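PTS-dependent dihydroxyacetone kinase operon regulatory protein (Escherichia coli, PDB 4LRZ) activates transcription of the dhaKLM operon from a sigma-70 promoter and represses its own expression, this chain probably being its sensor region with GAF and PAS domains. Local coordinates at residues H266-V271 with A284-K289; G215-D220 with L301-V306; A69-A74 with Q169-D174; I161-P166 with L175-A180. All blocks are in the same frame, centred on the assembly; numbering follows the deposited sequence.

Interaction 1 (H266-V271 with A284-K289); sequences HPLKHV and AVITLK
Two backbone hydrogen bonds join Leu268 and Leu288. Leu288 N reaches Leu268 O at 2.7 Å, and Leu268 N returns a bond to Leu288 O. Both carbonyls are met in their own plane, on a lone pair. Further along, Ile286 N donates to Val271 O at 2.8 Å, nearly along the C=O axis, while the return bond from Val271 N to Ile286 O is weak. The one-residue shift in register between Leu268 and Val271 is a beta bulge, in an antiparallel pairing at the edge of the PAS-fold sheet. His270, where the chain turns its corner, is in the left-handed helical region (phi 47°, psi 33°). His270 N turns to Thr287 OG1 at 3.2 Å in a nearly straight bond (172°). The first torsion of Thr287 sets OG1 beside its own backbone N, and the same oxygen is hydrogen-bonded to His304 NE2. An alanine at Thr287 removes OG1, the acceptor of His270 N and the partner of His304 NE2, and would probably loosen the bulge. Three CA-H...O contacts line the seam, the shortest from Thr287 CA to Leu268 O at 3.0 Å. Leu268, Val271, Ile286 and Leu288 point to one face of the sheet. There Leu268 CB meets Leu288 CB at 4.0 Å, and the tip of Leu268, CD1, touches Ile286 CD1 at 4.2 Å. Helix 256-264 packs on this face through Leu258 and Ala261. At the bulge, Val285 CG2 lies 3.6 Å from His270 O, and the His270 ring stacks on that of His304.

Interaction 2 (G215-D220 with L301-V306); sequences GVISWD and LLLHPV
Four backbone hydrogen bonds satisfy the amides and carbonyls of the two hydrogen-bonded pairs in this antiparallel ladder. Gly215 N donates to Leu303 O at 2.9 Å, in the carbonyl plane on a lone pair. Leu303 N answers to Gly215 O at 2.8 Å, but stands above that carbonyl plane. Ile217 N bonds Leu301 O at 3.0 Å. Leu301 N reaches Ile217 O at 2.8 Å, almost along the C=O axis. Gly215 O and Leu301 O each also take a CA-H...O contact, from Leu302 CA and Val216 CA. Val216 and Leu302 form the non-hydrogen-bonded pair between, and their backbones bond outward, to Asn229 and Thr287. Ser218 OG is satisfied by Phe299 O. His304 ND1 is bonded to Asp214 OD1, with a weak bond to Asp213 OD2 of the second subunit. On the face of Ile217, its CD1 meets Leu303 CD1 obliquely at 4.0 Å. The ring of Trp219 brings CZ3 to Leu301 CB at 4.1 Å. The contact joins strands 215-219 and 296-304, first and last in chain order and adjacent inside the 2-1-5-4-3 antiparallel sheet of the PAS fold. Strand 225-228 flanks the first and 281-293 the last, while Ala232 of helix 230-235 packs against Ile217 and Leu303.

Interaction 3 (A69-A74 with Q169-D174); sequences APRECA and QTTAAD
Arg71, Gln169 and Glu72 bury the most surface here. Arg71 reaches across with CG anti to its backbone N (chi1 158°) and meets Asp174 tip to tip in an end-on salt bridge. Arg71 NH2 lies 2.8 Å from OD2 of Asp174, in the guanidinium plane and on the syn lone pair. Arg71 NH1 reaches OD1 of Asp174 at 2.8 Å from above the carboxylate plane, the two planes being 33° apart. Thr171 CG2 and Cys73 CB lie over opposite guanidinium faces. Asp174 and Thr171 form a capping box at the start of helix 174-211 in the GAF domain. Thr171 N donates to Asp174 OD2 at 2.9 Å and Thr171 OG1 to Asp174 OD1, so each carboxylate oxygen has two donors. An alanine at Asp174 removes the carboxylate that pairs with Arg71 and caps with Thr171, and would probably loosen the tie between the loops. Arg71 NH2 also bonds Gln169 O weakly. A water accepts from Arg71 NE and donates to Glu72 O and Gln169 OE1. The Glu72 side chain crosses that of Gln169 at about a right angle, with Glu72 OE1 3.1 Å from Gln169 NE2. Thr171 OG1 is also hydrogen-bonded to Thr171 OG1 of the second subunit.

Interaction 4 (I161-P166 with L175-A180); sequences IALACP and LPLTLA
Apolar contacts carry this meeting of strand 161-166 with helix 175-180, and no hydrogen bond crosses between them. The two segments run roughly antiparallel, their axes 154° apart and 7.9 Å at closest approach. Thr178 has the largest share of the buried surface. Its methyl CG2 is anti to the carbonyl carbon and is directed at the strand, where it lies 3.8 Å from Leu163 CB. Leu163 extends with CG anti to its backbone N (chi1 179°). Its CD1 meets CD2 of Leu177 at 4.1 Å, the two leucines crossing at about a right angle. Leu177 CB points neither toward nor away from the strand, and the end of the side chain comes nearer. Ile161 adds its CG2, which lies 4.3 Å from Thr178 CB, whereas the end of its longer branch leads away. Thr178 CB also rests 3.7 Å from Ile161 O.

The polar atoms are served in other directions. Thr178 OG1 has Thr148 OG1 as its hydrogen-bond partner. The backbone of Ile161 also bonds Thr148. Leu175 O accepts from Leu179 N at 3.0 Å within the helix.

Leu175, Pro176, Leu177 and Leu179 also pack on the second subunit, against its Tyr67, Met68 and Pro176. Strand 157-166 is the middle one of the antiparallel GAF sheet, with 74-79 and 143-151 as its neighbours, and the opening turns of helix 174-211 run along one face of it, nearly antiparallel.

Interactions 3 and 4 belong to the GAF domain, and interactions 1 and 2 to the PAS fold. Within each pair the centres are 9 Å apart and the contacts touch. Between the pairs the centres are about 56 to 67 Å apart, on opposite sides of the chain's centre. Along the chain, interactions 3 and 4 alternate their segments, while interaction 1 is nested inside the loop closed by interaction 2. Strands 281-293 and 296-304, neighbours in one sheet, join interactions 1 and 2. Helix 174-211 starts at interactions 3 and 4 and ends just before strand 215-219, so it spans the two domains. All four contacts touch the second subunit, consistent with a dimeric sensor region whose domains this helix connects.

Interaction 1 (H266-V271 with A284-K289)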
loop_
_atom_site.group_PDB
_atom_site.type_symbol
_atom_site.label_atom_id
_atom_site.label_comp_id
_atom_site.label_asym_id
_atom_site.label_seq_id
_atom_site.Cartn_x
_atom_site.Cartn_y
_atom_site.Cartn_z
ATOM N N HIS F 266 -14.236 5.207 -32.507
ATOM C CA HIS F 266 -15.349 4.442 -33.041
ATOM C C HIS F 266 -14.845 3.026 -33.397
ATOM O O HIS F 266 -13.848 2.886 -34.087
ATOM C CB HIS F 266 -15.955 5.236 -34.234
ATOM C CG HIS F 266 -16.804 4.432 -35.182
ATOM N ND1 HIS F 266 -16.426 4.181 -36.490
ATOM C CD2 HIS F 266 -18.033 3.872 -35.036
ATOM C CE1 HIS F 266 -17.369 3.477 -37.095
ATOM N NE2 HIS F 266 -18.352 3.272 -36.235
ATOM N N PRO F 267 -15.513 1.978 -32.882
ATOM C CA PRO F 267 -15.132 0.581 -33.119
ATOM C C PRO F 267 -15.209 0.113 -34.586
ATOM O O PRO F 267 -15.961 0.679 -35.377
ATOM C CB PRO F 267 -16.132 -0.203 -32.262
ATOM C CG PRO F 267 -17.260 0.738 -32.013
ATOM C CD PRO F 267 -16.623 2.081 -31.919
ATOM N N LEU F 268 -14.439 -0.916 -34.933
ATOM C CA LEU F 268 -14.468 -1.522 -36.264
ATOM C C LEU F 268 -14.428 -3.024 -36.100
ATOM O O LEU F 268 -13.565 -3.533 -35.386
ATOM C CB LEU F 268 -13.252 -1.095 -37.083
ATOM C CG LEU F 268 -13.201 0.318 -37.655
ATOM C CD1 LEU F 268 -11.808 0.621 -38.158
ATOM C CD2 LEU F 268 -14.227 0.488 -38.783
ATOM N N LYS F 269 -15.344 -3.736 -36.753
ATOM C CA LYS F 269 -15.414 -5.195 -36.619
ATOM C C LYS F 269 -15.247 -5.916 -37.953
ATOM O O LYS F 269 -15.952 -5.619 -38.921
ATOM C CB LYS F 269 -16.713 -5.611 -35.921
ATOM C CG LYS F 269 -17.104 -4.674 -34.776
ATOM C CD LYS F 269 -18.016 -5.303 -33.729
ATOM C CE LYS F 269 -18.223 -4.324 -32.571
ATOM N NZ LYS F 269 -19.032 -4.894 -31.460
ATOM N N HIS F 270 -14.293 -6.849 -38.002
ATOM C CA HIS F 270 -14.024 -7.686 -39.189
ATOM C C HIS F 270 -13.941 -6.906 -40.513
ATOM O O HIS F 270 -14.309 -7.422 -41.564
ATOM C CB HIS F 270 -15.059 -8.824 -39.304
ATOM C CG HIS F 270 -14.762 -10.020 -38.444
ATOM N ND1 HIS F 270 -14.725 -9.963 -37.064
ATOM C CD2 HIS F 270 -14.525 -11.315 -38.772
ATOM C CE1 HIS F 270 -14.456 -11.165 -36.581
ATOM N NE2 HIS F 270 -14.333 -12.004 -37.595
ATOM N N VAL F 271 -13.450 -5.671 -40.449
ATOM C CA VAL F 271 -13.297 -4.792 -41.619
ATOM C C VAL F 271 -11.980 -5.079 -42.382
ATOM O O VAL F 271 -11.002 -5.527 -41.777
ATOM C CB VAL F 271 -13.335 -3.297 -41.172
ATOM C CG1 VAL F 271 -13.241 -2.349 -42.365
ATOM C CG2 VAL F 271 -14.595 -3.002 -40.362
ATOM N N ALA F 284 -5.094 -7.163 -44.638
ATOM C CA ALA F 284 -5.594 -7.847 -43.435
ATOM C C ALA F 284 -7.043 -7.511 -43.117
ATOM O O ALA F 284 -7.577 -6.491 -43.563
ATOM C CB ALA F 284 -4.714 -7.515 -42.223
ATOM N N VAL F 285 -7.668 -8.391 -42.343
ATOM C CA VAL F 285 -8.987 -8.138 -41.787
ATOM C C VAL F 285 -8.819 -7.845 -40.290
ATOM O O VAL F 285 -8.173 -8.600 -39.562
ATOM C CB VAL F 285 -9.985 -9.295 -42.083
ATOM C CG1 VAL F 285 -9.298 -10.657 -41.976
ATOM C CG2 VAL F 285 -11.219 -9.225 -41.178
ATOM N N ILE F 286 -9.379 -6.728 -39.849
ATOM C CA ILE F 286 -9.075 -6.219 -38.533
ATOM C C ILE F 286 -10.319 -6.015 -37.697
ATOM O O ILE F 286 -11.423 -6.014 -38.222
ATOM C CB ILE F 286 -8.324 -4.883 -38.627
ATOM C CG1 ILE F 286 -9.274 -3.777 -39.079
ATOM C CG2 ILE F 286 -7.134 -5.008 -39.559
ATOM C CD1 ILE F 286 -8.908 -2.413 -38.607
ATOM N N THR F 287 -10.114 -5.848 -36.391
ATOM C CA THR F 287 -11.111 -5.309 -35.456
ATOM C C THR F 287 -10.420 -4.240 -34.636
ATOM O O THR F 287 -9.257 -4.388 -34.274
ATOM C CB THR F 287 -11.705 -6.404 -34.525
ATOM O OG1 THR F 287 -12.713 -7.142 -35.230
ATOM C CG2 THR F 287 -12.347 -5.804 -33.278
ATOM N N LEU F 288 -11.115 -3.146 -34.374
ATOM C CA LEU F 288 -10.570 -2.109 -33.513
ATOM C C LEU F 288 -11.446 -1.944 -32.312
ATOM O O LEU F 288 -12.609 -1.621 -32.438
ATOM C CB LEU F 288 -10.430 -0.758 -34.220
ATOM C CG LEU F 288 -9.821 0.283 -33.264
ATOM C CD1 LEU F 288 -8.306 0.249 -33.333
ATOM C CD2 LEU F 288 -10.322 1.683 -33.559
ATOM N N LYS F 289 -10.858 -2.145 -31.144
ATOM C CA LYS F 289 -11.573 -2.086 -29.877
ATOM C C LYS F 289 -11.093 -0.888 -29.080
ATOM O O LYS F 289 -9.989 -0.897 -28.567
ATOM C CB LYS F 289 -11.354 -3.382 -29.093
ATOM C CG LYS F 289 -11.909 -3.396 -27.690
ATOM C CD LYS F 289 -13.424 -3.565 -27.652
ATOM C CE LYS F 289 -13.855 -4.201 -26.357
ATOM N NZ LYS F 289 -15.276 -3.895 -26.065
#

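Interaction 2 (G215-D220 with L301-V306)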
loop_
_atom_site.group_PDB
_atom_site.type_symbol
_atom_site.label_atom_id
_atom_site.label_comp_id
_atom_site.label_asym_id
_atom_site.label_seq_id
_atom_site.Cartn_x
_atom_site.Cartn_y
_atom_site.Cartn_z
ATOM N N GLY F 215 -3.803 -11.930 -34.178
ATOM C CA GLY F 215 -2.716 -11.002 -33.901
ATOM C C GLY F 215 -3.262 -9.864 -33.064
ATOM O O GLY F 215 -4.425 -9.488 -33.215
ATOM N N VAL F 216 -2.455 -9.332 -32.159
ATOM C CA VAL F 216 -2.881 -8.161 -31.395
ATOM C C VAL F 216 -1.807 -7.121 -31.125
ATOM O O VAL F 216 -0.645 -7.450 -30.835
ATOM C CB VAL F 216 -3.800 -8.468 -30.130
ATOM C CG1 VAL F 216 -3.874 -9.929 -29.808
ATOM C CG2 VAL F 216 -3.452 -7.588 -28.900
ATOM N N ILE F 217 -2.217 -5.866 -31.252
ATOM C CA ILE F 217 -1.389 -4.721 -30.977
ATOM C C ILE F 217 -2.248 -3.835 -30.109
ATOM O O ILE F 217 -3.439 -3.670 -30.373
ATOM C CB ILE F 217 -1.054 -3.995 -32.291
ATOM C CG1 ILE F 217 -0.029 -4.792 -33.069
ATOM C CG2 ILE F 217 -0.413 -2.662 -32.044
ATOM C CD1 ILE F 217 -0.394 -4.948 -34.523
ATOM N N SER F 218 -1.672 -3.270 -29.063
ATOM C CA SER F 218 -2.437 -2.405 -28.200
ATOM C C SER F 218 -1.644 -1.218 -27.748
ATOM O O SER F 218 -0.468 -1.346 -27.344
ATOM C CB SER F 218 -2.933 -3.168 -26.998
ATOM O OG SER F 218 -3.689 -2.321 -26.142
ATOM N N TRP F 219 -2.288 -0.059 -27.780
ATOM C CA TRP F 219 -1.608 1.144 -27.344
ATOM C C TRP F 219 -2.377 2.029 -26.350
ATOM O O TRP F 219 -3.595 1.893 -26.151
ATOM C CB TRP F 219 -1.055 1.931 -28.540
ATOM C CG TRP F 219 -2.087 2.489 -29.444
ATOM C CD1 TRP F 219 -2.648 3.729 -29.370
ATOM C CD2 TRP F 219 -2.709 1.837 -30.564
ATOM N NE1 TRP F 219 -3.567 3.897 -30.372
ATOM C CE2 TRP F 219 -3.631 2.752 -31.118
ATOM C CE3 TRP F 219 -2.570 0.572 -31.155
ATOM C CZ2 TRP F 219 -4.401 2.457 -32.246
ATOM C CZ3 TRP F 219 -3.340 0.268 -32.267
ATOM C CH2 TRP F 219 -4.252 1.211 -32.801
ATOM N N ASP F 220 -1.600 2.934 -25.762
ATOM C CA ASP F 220 -1.922 3.900 -24.707
ATOM C C ASP F 220 -2.757 5.065 -25.181
ATOM O O ASP F 220 -2.816 5.281 -26.376
ATOM C CB ASP F 220 -0.586 4.551 -24.291
ATOM C CG ASP F 220 -0.272 4.265 -22.914
ATOM O OD1 ASP F 220 0.798 4.621 -22.407
ATOM O OD2 ASP F 220 -1.167 3.676 -22.305
ATOM N N LEU F 301 -6.095 -3.507 -31.364
ATOM C CA LEU F 301 -6.271 -3.857 -32.759
ATOM C C LEU F 301 -5.960 -5.311 -32.936
ATOM O O LEU F 301 -4.860 -5.762 -32.598
ATOM C CB LEU F 301 -5.383 -2.996 -33.652
ATOM C CG LEU F 301 -5.311 -3.326 -35.136
ATOM C CD1 LEU F 301 -6.620 -2.959 -35.834
ATOM C CD2 LEU F 301 -4.163 -2.597 -35.764
ATOM N N LEU F 302 -6.940 -6.040 -33.443
ATOM C CA LEU F 302 -6.779 -7.448 -33.745
ATOM C C LEU F 302 -6.676 -7.726 -35.233
ATOM O O LEU F 302 -7.430 -7.186 -36.046
ATOM C CB LEU F 302 -7.904 -8.279 -33.145
ATOM C CG LEU F 302 -7.965 -8.174 -31.634
ATOM C CD1 LEU F 302 -9.082 -7.262 -31.237
ATOM C CD2 LEU F 302 -8.236 -9.509 -31.092
ATOM N N LEU F 303 -5.723 -8.578 -35.577
ATOM C CA LEU F 303 -5.513 -8.947 -36.947
ATOM C C LEU F 303 -6.001 -10.355 -37.040
ATOM O O LEU F 303 -5.433 -11.273 -36.445
ATOM C CB LEU F 303 -4.042 -8.841 -37.338
ATOM C CG LEU F 303 -3.344 -7.528 -36.978
ATOM C CD1 LEU F 303 -1.834 -7.670 -37.125
ATOM C CD2 LEU F 303 -3.869 -6.360 -37.803
ATOM N N HIS F 304 -7.093 -10.503 -37.774
ATOM C CA HIS F 304 -7.775 -11.774 -37.912
ATOM C C HIS F 304 -7.080 -12.573 -39.012
ATOM O O HIS F 304 -6.751 -12.033 -40.060
ATOM C CB HIS F 304 -9.272 -11.554 -38.209
ATOM C CG HIS F 304 -9.979 -10.698 -37.193
ATOM N ND1 HIS F 304 -10.312 -11.149 -35.929
ATOM C CD2 HIS F 304 -10.433 -9.424 -37.263
ATOM C CE1 HIS F 304 -10.935 -10.191 -35.266
ATOM N NE2 HIS F 304 -11.019 -9.133 -36.051
ATOM N N PRO F 305 -6.806 -13.855 -38.750
ATOM C CA PRO F 305 -6.169 -14.661 -39.796
ATOM C C PRO F 305 -7.200 -15.041 -40.875
ATOM O O PRO F 305 -8.342 -15.357 -40.530
ATOM C CB PRO F 305 -5.654 -15.888 -39.027
ATOM C CG PRO F 305 -6.523 -15.968 -37.782
ATOM C CD PRO F 305 -6.995 -14.587 -37.479
ATOM N N VAL F 306 -6.813 -14.983 -42.156
ATOM C CA VAL F 306 -7.768 -15.242 -43.267
ATOM C C VAL F 306 -7.898 -16.737 -43.670
ATOM O O VAL F 306 -6.907 -17.452 -43.881
ATOM C CB VAL F 306 -7.504 -14.343 -44.558
ATOM C CG1 VAL F 306 -8.799 -14.158 -45.394
ATOM C CG2 VAL F 306 -6.893 -12.977 -44.185
#

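Interaction 3 (A69-A74 with Q169-D174)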
loop_
_atom_site.group_PDB
_atom_site.type_symbol
_atom_site.label_atom_id
_atom_site.label_comp_id
_atom_site.label_asym_id
_atom_site.label_seq_id
_atom_site.Cartn_x
_atom_site.Cartn_y
_atom_site.Cartn_z
ATOM N N ALA F 69 16.273 8.403 19.664
ATOM C CA ALA F 69 17.495 8.331 20.482
ATOM C C ALA F 69 18.005 9.763 20.764
ATOM O O ALA F 69 18.042 10.586 19.825
ATOM C CB ALA F 69 18.579 7.502 19.751
ATOM N N PRO F 70 18.409 10.079 22.022
ATOM C CA PRO F 70 18.584 9.283 23.250
ATOM C C PRO F 70 17.326 9.223 24.118
ATOM O O PRO F 70 16.609 10.228 24.258
ATOM C CB PRO F 70 19.681 10.035 24.012
ATOM C CG PRO F 70 19.644 11.497 23.438
ATOM C CD PRO F 70 18.686 11.514 22.267
ATOM N N ARG F 71 17.090 8.046 24.694
ATOM C CA ARG F 71 15.876 7.727 25.401
ATOM C C ARG F 71 16.043 6.317 26.000
ATOM O O ARG F 71 16.586 5.436 25.346
ATOM C CB ARG F 71 14.700 7.773 24.429
ATOM C CG ARG F 71 13.531 6.986 24.880
ATOM C CD ARG F 71 12.180 7.488 24.402
ATOM N NE ARG F 71 11.212 7.217 25.479
ATOM C CZ ARG F 71 9.925 6.957 25.320
ATOM N NH1 ARG F 71 9.380 6.894 24.098
ATOM N NH2 ARG F 71 9.182 6.762 26.389
ATOM N N GLU F 72 15.623 6.111 27.241
ATOM C CA GLU F 72 15.633 4.760 27.846
ATOM C C GLU F 72 14.392 3.977 27.425
ATOM O O GLU F 72 13.361 4.039 28.095
ATOM C CB GLU F 72 15.700 4.840 29.379
ATOM C CG GLU F 72 17.070 5.267 29.975
ATOM C CD GLU F 72 17.009 5.593 31.478
ATOM O OE1 GLU F 72 17.163 6.792 31.820
ATOM O OE2 GLU F 72 16.812 4.677 32.328
ATOM N N CYS F 73 14.471 3.273 26.297
ATOM C CA CYS F 73 13.341 2.506 25.840
ATOM C C CYS F 73 13.760 1.405 24.876
ATOM O O CYS F 73 14.882 1.371 24.414
ATOM C CB CYS F 73 12.267 3.392 25.192
ATOM S SG CYS F 73 12.613 3.803 23.479
ATOM N N ALA F 74 12.837 0.500 24.591
ATOM C CA ALA F 74 13.104 -0.630 23.733
ATOM C C ALA F 74 11.889 -0.796 22.870
ATOM O O ALA F 74 10.749 -0.528 23.294
ATOM C CB ALA F 74 13.310 -1.867 24.580
ATOM N N GLN F 169 9.402 7.374 32.811
ATOM C CA GLN F 169 9.748 8.071 31.571
ATOM C C GLN F 169 8.754 7.924 30.420
ATOM O O GLN F 169 9.058 8.293 29.290
ATOM C CB GLN F 169 11.102 7.601 31.087
ATOM C CG GLN F 169 12.224 7.908 32.022
ATOM C CD GLN F 169 13.483 7.264 31.549
ATOM O OE1 GLN F 169 13.883 7.424 30.383
ATOM N NE2 GLN F 169 14.117 6.503 32.430
ATOM N N THR F 170 7.576 7.386 30.697
ATOM C CA THR F 170 6.586 7.185 29.653
ATOM C C THR F 170 6.242 8.525 29.005
ATOM O O THR F 170 6.294 9.531 29.668
ATOM C CB THR F 170 5.334 6.452 30.193
ATOM O OG1 THR F 170 4.555 5.979 29.082
ATOM C CG2 THR F 170 4.490 7.365 31.094
ATOM N N THR F 171 5.951 8.561 27.711
ATOM C CA THR F 171 5.425 9.811 27.128
ATOM C C THR F 171 4.069 9.568 26.479
ATOM O O THR F 171 3.747 8.441 26.109
ATOM C CB THR F 171 6.387 10.523 26.098
ATOM O OG1 THR F 171 6.239 9.954 24.796
ATOM C CG2 THR F 171 7.837 10.417 26.504
ATOM N N ALA F 172 3.302 10.638 26.318
ATOM C CA ALA F 172 1.974 10.589 25.717
ATOM C C ALA F 172 1.975 10.183 24.216
ATOM O O ALA F 172 0.949 9.792 23.657
ATOM C CB ALA F 172 1.273 11.958 25.927
ATOM N N ALA F 173 3.125 10.293 23.571
ATOM C CA ALA F 173 3.252 9.923 22.166
ATOM C C ALA F 173 3.634 8.458 21.905
ATOM O O ALA F 173 3.666 8.028 20.754
ATOM C CB ALA F 173 4.256 10.880 21.458
ATOM N N ASP F 174 3.943 7.714 22.971
ATOM C CA ASP F 174 4.362 6.316 22.869
ATOM C C ASP F 174 3.310 5.406 22.237
ATOM O O ASP F 174 3.606 4.622 21.321
ATOM C CB ASP F 174 4.786 5.802 24.243
ATOM C CG ASP F 174 6.051 6.525 24.781
ATOM O OD1 ASP F 174 6.619 7.376 24.053
ATOM O OD2 ASP F 174 6.481 6.266 25.935
HETATM O O HOH W 1 12.213 6.455 28.313
#

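Interaction 4 (I161-P166 with L175-A180)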
loop_
_atom_site.group_PDB
_atom_site.type_symbol
_atom_site.label_atom_id
_atom_site.label_comp_id
_atom_site.label_asym_id
_atom_site.label_seq_id
_atom_site.Cartn_x
_atom_site.Cartn_y
_atom_site.Cartn_z
ATOM N N ILE F 161 3.352 -4.622 17.697
ATOM C CA ILE F 161 4.478 -3.688 17.818
ATOM C C ILE F 161 4.390 -3.151 19.213
ATOM O O ILE F 161 3.346 -2.661 19.623
ATOM C CB ILE F 161 4.395 -2.473 16.822
ATOM C CG1 ILE F 161 4.360 -2.948 15.362
ATOM C CG2 ILE F 161 5.594 -1.476 17.002
ATOM C CD1 ILE F 161 5.655 -3.630 14.856
ATOM N N ALA F 162 5.491 -3.202 19.933
ATOM C CA ALA F 162 5.503 -2.676 21.274
ATOM C C ALA F 162 6.735 -1.810 21.572
ATOM O O ALA F 162 7.807 -1.963 20.943
ATOM C CB ALA F 162 5.418 -3.847 22.310
ATOM N N LEU F 163 6.543 -0.955 22.572
ATOM C CA LEU F 163 7.519 -0.055 23.104
ATOM C C LEU F 163 7.526 -0.219 24.634
ATOM O O LEU F 163 6.495 -0.053 25.282
ATOM C CB LEU F 163 7.130 1.371 22.736
ATOM C CG LEU F 163 7.974 2.566 23.194
ATOM C CD1 LEU F 163 7.879 3.690 22.146
ATOM C CD2 LEU F 163 7.596 3.068 24.575
ATOM N N ALA F 164 8.705 -0.528 25.192
ATOM C CA ALA F 164 8.904 -0.747 26.626
ATOM C C ALA F 164 9.792 0.364 27.170
ATOM O O ALA F 164 10.784 0.721 26.531
ATOM C CB ALA F 164 9.565 -2.092 26.866
ATOM N N CYS F 165 9.448 0.898 28.343
ATOM C CA CYS F 165 10.256 1.917 29.010
ATOM C C CYS F 165 10.014 1.975 30.503
ATOM O O CYS F 165 8.916 1.644 30.947
ATOM C CB CYS F 165 10.032 3.315 28.396
ATOM S SG CYS F 165 8.465 4.149 28.740
ATOM N N PRO F 166 11.028 2.428 31.287
ATOM C CA PRO F 166 10.783 2.656 32.724
ATOM C C PRO F 166 9.535 3.506 32.904
ATOM O O PRO F 166 9.305 4.451 32.141
ATOM C CB PRO F 166 12.044 3.379 33.202
ATOM C CG PRO F 166 13.115 2.960 32.272
ATOM C CD PRO F 166 12.447 2.629 30.934
ATOM N N LEU F 175 2.082 5.513 22.703
ATOM C CA LEU F 175 1.018 4.660 22.198
ATOM C C LEU F 175 0.662 4.928 20.711
ATOM O O LEU F 175 0.740 4.016 19.859
ATOM C CB LEU F 175 -0.198 4.781 23.116
ATOM C CG LEU F 175 -1.341 3.784 22.909
ATOM C CD1 LEU F 175 -0.857 2.335 22.959
ATOM C CD2 LEU F 175 -2.416 4.013 23.990
ATOM N N PRO F 176 0.310 6.195 20.372
ATOM C CA PRO F 176 0.038 6.490 18.950
ATOM C C PRO F 176 1.213 6.147 18.040
ATOM O O PRO F 176 1.002 5.809 16.895
ATOM C CB PRO F 176 -0.310 7.982 18.956
ATOM C CG PRO F 176 0.291 8.534 20.156
ATOM C CD PRO F 176 0.224 7.410 21.207
ATOM N N LEU F 177 2.436 6.146 18.566
ATOM C CA LEU F 177 3.587 5.740 17.775
ATOM C C LEU F 177 3.579 4.257 17.397
ATOM O O LEU F 177 3.849 3.902 16.247
ATOM C CB LEU F 177 4.886 6.107 18.486
ATOM C CG LEU F 177 6.180 5.654 17.769
ATOM C CD1 LEU F 177 6.458 6.400 16.454
ATOM C CD2 LEU F 177 7.365 5.810 18.685
ATOM N N THR F 178 3.269 3.379 18.371
ATOM C CA THR F 178 3.169 1.949 18.090
ATOM C C THR F 178 1.997 1.743 17.128
ATOM O O THR F 178 2.119 1.001 16.164
ATOM C CB THR F 178 3.051 1.038 19.388
ATOM O OG1 THR F 178 1.740 1.143 19.954
ATOM C CG2 THR F 178 4.086 1.417 20.431
ATOM N N LEU F 179 0.882 2.432 17.369
ATOM C CA LEU F 179 -0.241 2.345 16.459
ATOM C C LEU F 179 0.085 2.723 14.998
ATOM O O LEU F 179 -0.216 2.001 14.028
ATOM C CB LEU F 179 -1.399 3.187 17.004
ATOM C CG LEU F 179 -2.647 3.455 16.173
ATOM C CD1 LEU F 179 -3.556 2.272 16.155
ATOM C CD2 LEU F 179 -3.361 4.611 16.745
ATOM N N ALA F 180 0.737 3.844 14.832
ATOM C CA ALA F 180 1.061 4.311 13.499
ATOM C C ALA F 180 2.050 3.370 12.805
ATOM O O ALA F 180 1.943 3.151 11.587
ATOM C CB ALA F 180 1.623 5.718 13.604
#